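Local coordinates for OBody AM3L15 (Pyrobaculum aerophilum, PDB 4GN5), which is an engineered binding protein built on an OB-fold scaffold, a small barrel domain of a nucleic-acid-binding family, and probably binds a chosen protein target, at residues A10-N15 and G80-G85; V39-R44 and D74-K79. All coordinates share one frame; numbering follows the deposited sequence.

Contact 1 (A10-N15 and G80-G85); sequences AEITPN and GIVEAG
Ile12, Thr13 and Pro14 lie against Val82 and Ala84 in an apolar, partly buried contact between the N-terminal loop and the far end of strand 75-83 with the loop beyond. No hydrogen bond joins 10-15 to 80-85, and the two segments bury 171 Å² between them. Two separate methyl touches carry the contact. On the buried side, CG2 of Ile12 meets CG2 of Val82 at 3.9 Å, the side chains set at a slant to one another. In Ile12 this methyl stands opposite the backbone N, while CG1 lies beside that N (chi1 -53°). Val82 also turns CG1 to the backbone between the two touches, 4.0 Å from the carbonyl O of Thr13. Nearer the surface the chains draw closer: CB of Ala84 sits 3.6 Å from CA of Pro14, and the same methyl lies 3.8 Å from CB of Pro14. Just past it the turn is tied locally, the N-H of Gly85 donating to OE2 of Glu83 at 2.9 Å, from above the carboxylate plane and with a bent 139° angle. The backbone N-H of Ala84 is hydrogen-bonded to ND1 of His17, while Val21, Val23, Val94 and Ile96 also pack against Ile12. The arrangement is consistent with an N-terminal segment packing against an OB-fold beta barrel, its isoleucine inserted among residues of the strands.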
ATOM      1  N   ALA A  10      12.994   3.467  16.886  1.00 21.59           N
ATOM      2  CA  ALA A  10      13.739   4.712  16.578  1.00 23.71           C
ATOM      3  C   ALA A  10      15.220   4.436  16.127  1.00 27.70           C
ATOM      4  O   ALA A  10      15.856   5.313  15.566  1.00 28.29           O
ATOM      5  CB  ALA A  10      13.740   5.697  17.772  1.00 25.58           C
ATOM      6  N   GLU A  11      15.761   3.247  16.439  1.00 24.56           N
ATOM      7  CA  GLU A  11      17.111   2.858  15.972  1.00 28.53           C
ATOM      8  C   GLU A  11      17.102   2.254  14.564  1.00 26.57           C
ATOM      9  O   GLU A  11      18.160   1.944  14.057  1.00 28.10           O
ATOM     10  CB  GLU A  11      17.809   1.883  16.947  1.00 28.96           C
ATOM     11  CG  GLU A  11      18.148   2.576  18.299  1.00 23.99           C
ATOM     12  CD  GLU A  11      18.634   1.624  19.351  1.00 38.06           C
ATOM     13  OE1 GLU A  11      18.145   0.453  19.443  1.00 31.19           O
ATOM     14  OE2 GLU A  11      19.537   2.073  20.094  1.00 43.86           O
ATOM     15  N   ILE A  12      15.939   2.076  13.950  1.00 24.82           N
ATOM     16  CA  ILE A  12      15.894   1.611  12.580  1.00 24.33           C
ATOM     17  C   ILE A  12      16.191   2.800  11.654  1.00 26.81           C
ATOM     18  O   ILE A  12      15.324   3.615  11.398  1.00 26.65           O
ATOM     19  CB  ILE A  12      14.574   0.884  12.226  1.00 22.09           C
ATOM     20  CG1 ILE A  12      14.285  -0.248  13.240  1.00 26.77           C
ATOM     21  CG2 ILE A  12      14.679   0.271  10.758  1.00 20.26           C
ATOM     22  CD1 ILE A  12      15.460  -1.322  13.357  1.00 26.46           C
ATOM     23  N   THR A  13      17.442   2.879  11.196  1.00 32.06           N
ATOM     24  CA  THR A  13      17.954   3.989  10.375  1.00 25.26           C
ATOM     25  C   THR A  13      18.569   3.472   9.039  1.00 31.72           C
ATOM     26  O   THR A  13      18.802   2.259   8.876  1.00 31.00           O
ATOM     27  CB  THR A  13      19.061   4.749  11.151  1.00 34.13           C
ATOM     28  OG1 THR A  13      20.079   3.811  11.505  1.00 40.63           O
ATOM     29  CG2 THR A  13      18.569   5.296  12.441  1.00 31.60           C
ATOM     30  N   PRO A  14      18.787   4.375   8.062  1.00 28.34           N
ATOM     31  CA  PRO A  14      19.312   3.893   6.781  1.00 30.92           C
ATOM     32  C   PRO A  14      20.668   3.130   6.903  1.00 34.46           C
ATOM     33  O   PRO A  14      20.894   2.176   6.121  1.00 34.36           O
ATOM     34  CB  PRO A  14      19.446   5.186   5.948  1.00 29.80           C
ATOM     35  CG  PRO A  14      18.230   5.981   6.419  1.00 26.24           C
ATOM     36  CD  PRO A  14      18.203   5.729   7.940  1.00 27.83           C
ATOM     37  N   ASN A  15      21.467   3.462   7.910  1.00 32.93           N
ATOM     38  CA  ASN A  15      22.718   2.772   8.201  1.00 41.76           C
ATOM     39  C   ASN A  15      22.587   1.283   8.363  1.00 42.75           C
ATOM     40  O   ASN A  15      23.534   0.534   8.150  1.00 52.26           O
ATOM     41  CB  ASN A  15      23.353   3.364   9.442  1.00 50.70           C
ATOM     42  CG  ASN A  15      24.776   2.928   9.632  1.00 70.73           C
ATOM     43  OD1 ASN A  15      25.605   3.060   8.737  1.00 79.50           O
ATOM     44  ND2 ASN A  15      25.085   2.418  10.807  1.00 74.17           N
ATOM     45  N   GLY A  80      13.247  -9.042  10.454  1.00 20.79           N
ATOM     46  CA  GLY A  80      13.239  -8.613   9.049  1.00 25.46           C
ATOM     47  C   GLY A  80      14.528  -7.966   8.615  1.00 27.14           C
ATOM     48  O   GLY A  80      15.421  -7.771   9.439  1.00 27.32           O
ATOM     49  N   ILE A  81      14.641  -7.675   7.324  1.00 25.01           N
ATOM     50  CA  ILE A  81      15.809  -6.998   6.764  1.00 26.43           C
ATOM     51  C   ILE A  81      15.554  -5.525   6.465  1.00 28.57           C
ATOM     52  O   ILE A  81      14.570  -5.198   5.882  1.00 26.82           O
ATOM     53  CB  ILE A  81      16.267  -7.650   5.428  1.00 35.94           C
ATOM     54  CG1 ILE A  81      16.584  -9.143   5.566  1.00 37.47           C
ATOM     55  CG2 ILE A  81      17.375  -6.869   4.844  1.00 28.11           C
ATOM     56  CD1 ILE A  81      17.594  -9.445   6.496  1.00 34.26           C
ATOM     57  N   VAL A  82      16.476  -4.644   6.837  1.00 25.77           N
ATOM     58  CA  VAL A  82      16.256  -3.219   6.573  1.00 18.60           C
ATOM     59  C   VAL A  82      16.547  -2.891   5.107  1.00 24.20           C
ATOM     60  O   VAL A  82      17.572  -3.287   4.567  1.00 28.90           O
ATOM     61  CB  VAL A  82      17.121  -2.314   7.525  1.00 23.74           C
ATOM     62  CG1 VAL A  82      16.987  -0.844   7.201  1.00 19.16           C
ATOM     63  CG2 VAL A  82      16.735  -2.571   9.035  1.00 25.63           C
ATOM     64  N   GLU A  83      15.658  -2.138   4.482  1.00 22.58           N
ATOM     65  CA  GLU A  83      15.918  -1.662   3.119  1.00 25.49           C
ATOM     66  C   GLU A  83      15.905  -0.129   3.141  1.00 24.43           C
ATOM     67  O   GLU A  83      14.991   0.478   3.642  1.00 23.07           O
ATOM     68  CB  GLU A  83      14.905  -2.250   2.146  1.00 21.95           C
ATOM     69  CG  GLU A  83      14.870  -1.536   0.757  1.00 21.92           C
ATOM     70  CD  GLU A  83      16.147  -1.820  -0.020  1.00 29.45           C
ATOM     71  OE1 GLU A  83      16.621  -2.999   0.048  1.00 27.42           O
ATOM     72  OE2 GLU A  83      16.696  -0.878  -0.643  1.00 26.60           O
ATOM     73  N   ALA A  84      16.941   0.504   2.627  1.00 23.95           N
ATOM     74  CA  ALA A  84      16.928   1.958   2.659  1.00 23.34           C
ATOM     75  C   ALA A  84      17.484   2.527   1.347  1.00 27.09           C
ATOM     76  O   ALA A  84      17.819   3.692   1.247  1.00 25.22           O
ATOM     77  CB  ALA A  84      17.713   2.461   3.905  1.00 21.02           C
ATOM     78  N   GLY A  85      17.532   1.684   0.316  1.00 25.13           N
ATOM     79  CA  GLY A  85      17.940   2.148  -1.004  1.00 26.95           C
ATOM     80  C   GLY A  85      16.970   3.182  -1.585  1.00 24.47           C
ATOM     81  O   GLY A  85      15.735   3.015  -1.552  1.00 19.22           O
TER

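Contact 2 (V39-R44 and D74-K79); sequences VKVSDR and DVVVIK
Val41 faces Val76 and Ile78 across the buried interior, where two strands meet through side chains alone. The apolar touches centre on one methyl. CG2 of Val41 lies 4.1 Å from CD1 of Ile78 and 4.2 Å from CG2 of Val76, so a single branch reaches both residues of the opposing strand. It points there because CG1 takes the position opposite the backbone N (chi1 -178°), leaving CG2 beside that N. Val41 and Ile78 run past each other in opposite senses, whereas Val41 meets Val76 at a slant. Val76 offers the methyl that stands between its own backbone N and carbonyl carbon. Ile78 reaches farther by extending its chain (chi2 -178°), and its CD1 also approaches CG1 of Val39 at 4.3 Å. All these distances are ordinary van der Waals spacings.

Backbone hydrogen bonding is absent between 39-44 and 74-79. The strand axes approach to 8.7 Å, and their directions differ by 105°, nearly perpendicular. Such a crossing is characteristic of the OB fold, a small, strongly curved beta barrel whose opposing walls cross at a steep angle around an apolar core. Strand 36-42 is instead paired with its neighbours 26-32 and 50-55, and strand 75-83 belongs to the other sheet. Val52 of strand 50-55 touches Val39, Val41 and Ile78, joining the same core.

Polar bonds are made away from the interface. Asp74 accepts from the backbone N atoms of Ser71 and Ala107, one at each carboxylate oxygen, which ties the residue just before the strand to the preceding loop and to the C-terminal part of the chain. Beyond Val41, the hydroxyl of Ser42 bonds to the carbonyl O of Ala48. At the other end of 74-79, Lys79 forms a salt bridge with Glu100.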
ATOM      1  N   VAL A  39       2.476  -3.047   8.047  1.00 19.59           N
ATOM      2  CA  VAL A  39       2.224  -2.937   9.462  1.00 18.17           C
ATOM      3  C   VAL A  39       3.334  -2.018  10.020  1.00 17.28           C
ATOM      4  O   VAL A  39       4.548  -2.220   9.737  1.00 17.34           O
ATOM      5  CB  VAL A  39       2.149  -4.336  10.168  1.00 24.38           C
ATOM      6  CG1 VAL A  39       3.198  -5.235   9.659  1.00 21.09           C
ATOM      7  CG2 VAL A  39       2.301  -4.222  11.738  1.00 21.28           C
ATOM      8  N   LYS A  40       2.909  -0.990  10.765  1.00 18.21           N
ATOM      9  CA  LYS A  40       3.837  -0.066  11.398  1.00 17.79           C
ATOM     10  C   LYS A  40       3.935  -0.409  12.895  1.00 18.12           C
ATOM     11  O   LYS A  40       2.908  -0.628  13.525  1.00 18.66           O
ATOM     12  CB  LYS A  40       3.342   1.351  11.203  1.00 17.10           C
ATOM     13  CG  LYS A  40       3.069   1.696   9.768  1.00 18.37           C
ATOM     14  CD  LYS A  40       2.948   3.232   9.635  1.00 19.07           C
ATOM     15  CE  LYS A  40       2.556   3.467   8.185  1.00 19.10           C
ATOM     16  NZ  LYS A  40       2.619   4.907   7.894  1.00 17.32           N
ATOM     17  N   VAL A  41       5.154  -0.454  13.429  1.00 16.34           N
ATOM     18  CA  VAL A  41       5.432  -0.902  14.825  1.00 17.34           C
ATOM     19  C   VAL A  41       5.954   0.255  15.626  1.00 16.82           C
ATOM     20  O   VAL A  41       6.873   0.963  15.192  1.00 17.76           O
ATOM     21  CB  VAL A  41       6.522  -2.050  14.897  1.00 20.86           C
ATOM     22  CG1 VAL A  41       6.771  -2.540  16.360  1.00 17.70           C
ATOM     23  CG2 VAL A  41       6.056  -3.197  14.076  1.00 21.35           C
ATOM     24  N   SER A  42       5.386   0.426  16.820  1.00 20.20           N
ATOM     25  CA  SER A  42       5.893   1.409  17.739  1.00 21.33           C
ATOM     26  C   SER A  42       6.249   0.704  19.029  1.00 21.05           C
ATOM     27  O   SER A  42       5.621  -0.289  19.389  1.00 20.64           O
ATOM     28  CB  SER A  42       4.851   2.508  17.997  1.00 22.54           C
ATOM     29  OG  SER A  42       4.625   3.233  16.780  1.00 23.58           O
ATOM     30  N   ASP A  43       7.287   1.222  19.691  1.00 20.63           N
ATOM     31  CA  ASP A  43       7.599   0.776  21.028  1.00 22.51           C
ATOM     32  C   ASP A  43       7.790   1.887  22.067  1.00 28.30           C
ATOM     33  O   ASP A  43       8.138   1.615  23.230  1.00 25.71           O
ATOM     34  CB  ASP A  43       8.835  -0.106  20.982  1.00 25.13           C
ATOM     35  CG  ASP A  43      10.008   0.571  20.308  1.00 29.45           C
ATOM     36  OD1 ASP A  43      10.004   1.801  20.027  1.00 23.97           O
ATOM     37  OD2 ASP A  43      10.951  -0.178  20.089  1.00 24.49           O
ATOM     38  N   ARG A  44       7.556   3.119  21.650  1.00 22.68           N
ATOM     39  CA  ARG A  44       7.686   4.242  22.548  1.00 29.06           C
ATOM     40  C   ARG A  44       6.461   5.136  22.328  1.00 25.33           C
ATOM     41  O   ARG A  44       6.033   5.348  21.165  1.00 23.63           O
ATOM     42  CB  ARG A  44       8.989   4.972  22.228  1.00 33.44           C
ATOM     43  CG  ARG A  44       9.265   6.076  23.172  1.00 34.14           C
ATOM     44  CD  ARG A  44      10.599   6.727  22.956  1.00 23.40           C
ATOM     45  NE  ARG A  44      10.642   7.884  23.855  1.00 27.27           N
ATOM     46  CZ  ARG A  44      10.793   9.147  23.468  1.00 24.34           C
ATOM     47  NH1 ARG A  44      10.812  10.103  24.396  1.00 24.01           N
ATOM     48  NH2 ARG A  44      10.986   9.454  22.159  1.00 20.93           N
ATOM     49  N   ASP A  74      -1.991  -4.825  18.939  1.00 25.74           N
ATOM     50  CA  ASP A  74      -1.460  -6.179  19.209  1.00 27.18           C
ATOM     51  C   ASP A  74       0.040  -5.996  19.495  1.00 31.01           C
ATOM     52  O   ASP A  74       0.698  -5.102  18.929  1.00 26.48           O
ATOM     53  CB  ASP A  74      -1.622  -7.165  18.007  1.00 35.74           C
ATOM     54  CG  ASP A  74      -3.091  -7.679  17.795  1.00 27.98           C
ATOM     55  OD1 ASP A  74      -3.960  -7.533  18.682  1.00 30.99           O
ATOM     56  OD2 ASP A  74      -3.361  -8.244  16.701  1.00 31.16           O
ATOM     57  N   VAL A  75       0.578  -6.816  20.381  1.00 24.80           N
ATOM     58  CA  VAL A  75       1.982  -6.759  20.712  1.00 26.73           C
ATOM     59  C   VAL A  75       2.603  -7.828  19.826  1.00 32.76           C
ATOM     60  O   VAL A  75       2.112  -8.988  19.787  1.00 32.60           O
ATOM     61  CB  VAL A  75       2.239  -7.047  22.218  1.00 29.47           C
ATOM     62  CG1 VAL A  75       3.753  -7.089  22.543  1.00 32.75           C
ATOM     63  CG2 VAL A  75       1.561  -6.026  23.079  1.00 26.81           C
ATOM     64  N   VAL A  76       3.667  -7.434  19.132  1.00 28.37           N
ATOM     65  CA  VAL A  76       4.335  -8.252  18.132  1.00 28.80           C
ATOM     66  C   VAL A  76       5.853  -8.226  18.267  1.00 32.29           C
ATOM     67  O   VAL A  76       6.413  -7.333  18.908  1.00 27.74           O
ATOM     68  CB  VAL A  76       3.972  -7.844  16.676  1.00 26.96           C
ATOM     69  CG1 VAL A  76       2.490  -7.910  16.479  1.00 31.05           C
ATOM     70  CG2 VAL A  76       4.536  -6.399  16.316  1.00 26.81           C
ATOM     71  N   VAL A  77       6.502  -9.247  17.676  1.00 34.91           N
ATOM     72  CA  VAL A  77       7.943  -9.322  17.499  1.00 27.40           C
ATOM     73  C   VAL A  77       8.090  -9.675  16.026  1.00 29.22           C
ATOM     74  O   VAL A  77       7.462 -10.648  15.532  1.00 29.07           O
ATOM     75  CB  VAL A  77       8.557 -10.389  18.390  1.00 30.08           C
ATOM     76  CG1 VAL A  77      10.023 -10.627  18.039  1.00 27.99           C
ATOM     77  CG2 VAL A  77       8.444  -9.974  19.867  1.00 27.27           C
ATOM     78  N   ILE A  78       8.884  -8.874  15.319  1.00 25.61           N
ATOM     79  CA  ILE A  78       9.019  -9.031  13.847  1.00 25.35           C
ATOM     80  C   ILE A  78      10.472  -9.017  13.497  1.00 26.34           C
ATOM     81  O   ILE A  78      11.217  -8.090  13.858  1.00 23.59           O
ATOM     82  CB  ILE A  78       8.326  -7.927  13.044  1.00 23.51           C
ATOM     83  CG1 ILE A  78       6.798  -8.026  13.244  1.00 23.47           C
ATOM     84  CG2 ILE A  78       8.688  -8.062  11.502  1.00 24.59           C
ATOM     85  CD1 ILE A  78       5.967  -6.960  12.407  1.00 23.67           C
ATOM     86  N   LYS A  79      10.886 -10.066  12.817  1.00 26.08           N
ATOM     87  CA  LYS A  79      12.258 -10.171  12.345  1.00 30.70           C
ATOM     88  C   LYS A  79      12.291  -9.854  10.863  1.00 28.05           C
ATOM     89  O   LYS A  79      11.469 -10.346  10.132  1.00 29.88           O
ATOM     90  CB  LYS A  79      12.825 -11.577  12.603  1.00 25.33           C
ATOM     91  CG  LYS A  79      14.280 -11.723  12.274  1.00 33.16           C
ATOM     92  CD  LYS A  79      14.669 -13.162  12.232  1.00 39.28           C
ATOM     93  CE  LYS A  79      14.872 -13.756  13.585  1.00 40.80           C
ATOM     94  NZ  LYS A  79      15.197 -15.203  13.540  1.00 46.51           N
TER

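Strand 75-83 is common to both contacts: Val76 and Ile78 in its first part face the interior in contact 2, and its last part meets the N-terminal loop in contact 1. Segments 74-79 and 80-85 follow one another directly, yet the contact centres lie about 15 Å apart. In chain order come 10-15, 39-44, 74-79 and 80-85, so contact 2 falls within the span bracketed by contact 1. Contact 2, its centre about 6 Å from the centre of the chain, joins the two sheets; contact 1, centred about 12 Å from it, brings in residues preceding the first strand. One long strand thus runs from the barrel's buried core to a partly buried contact farther out.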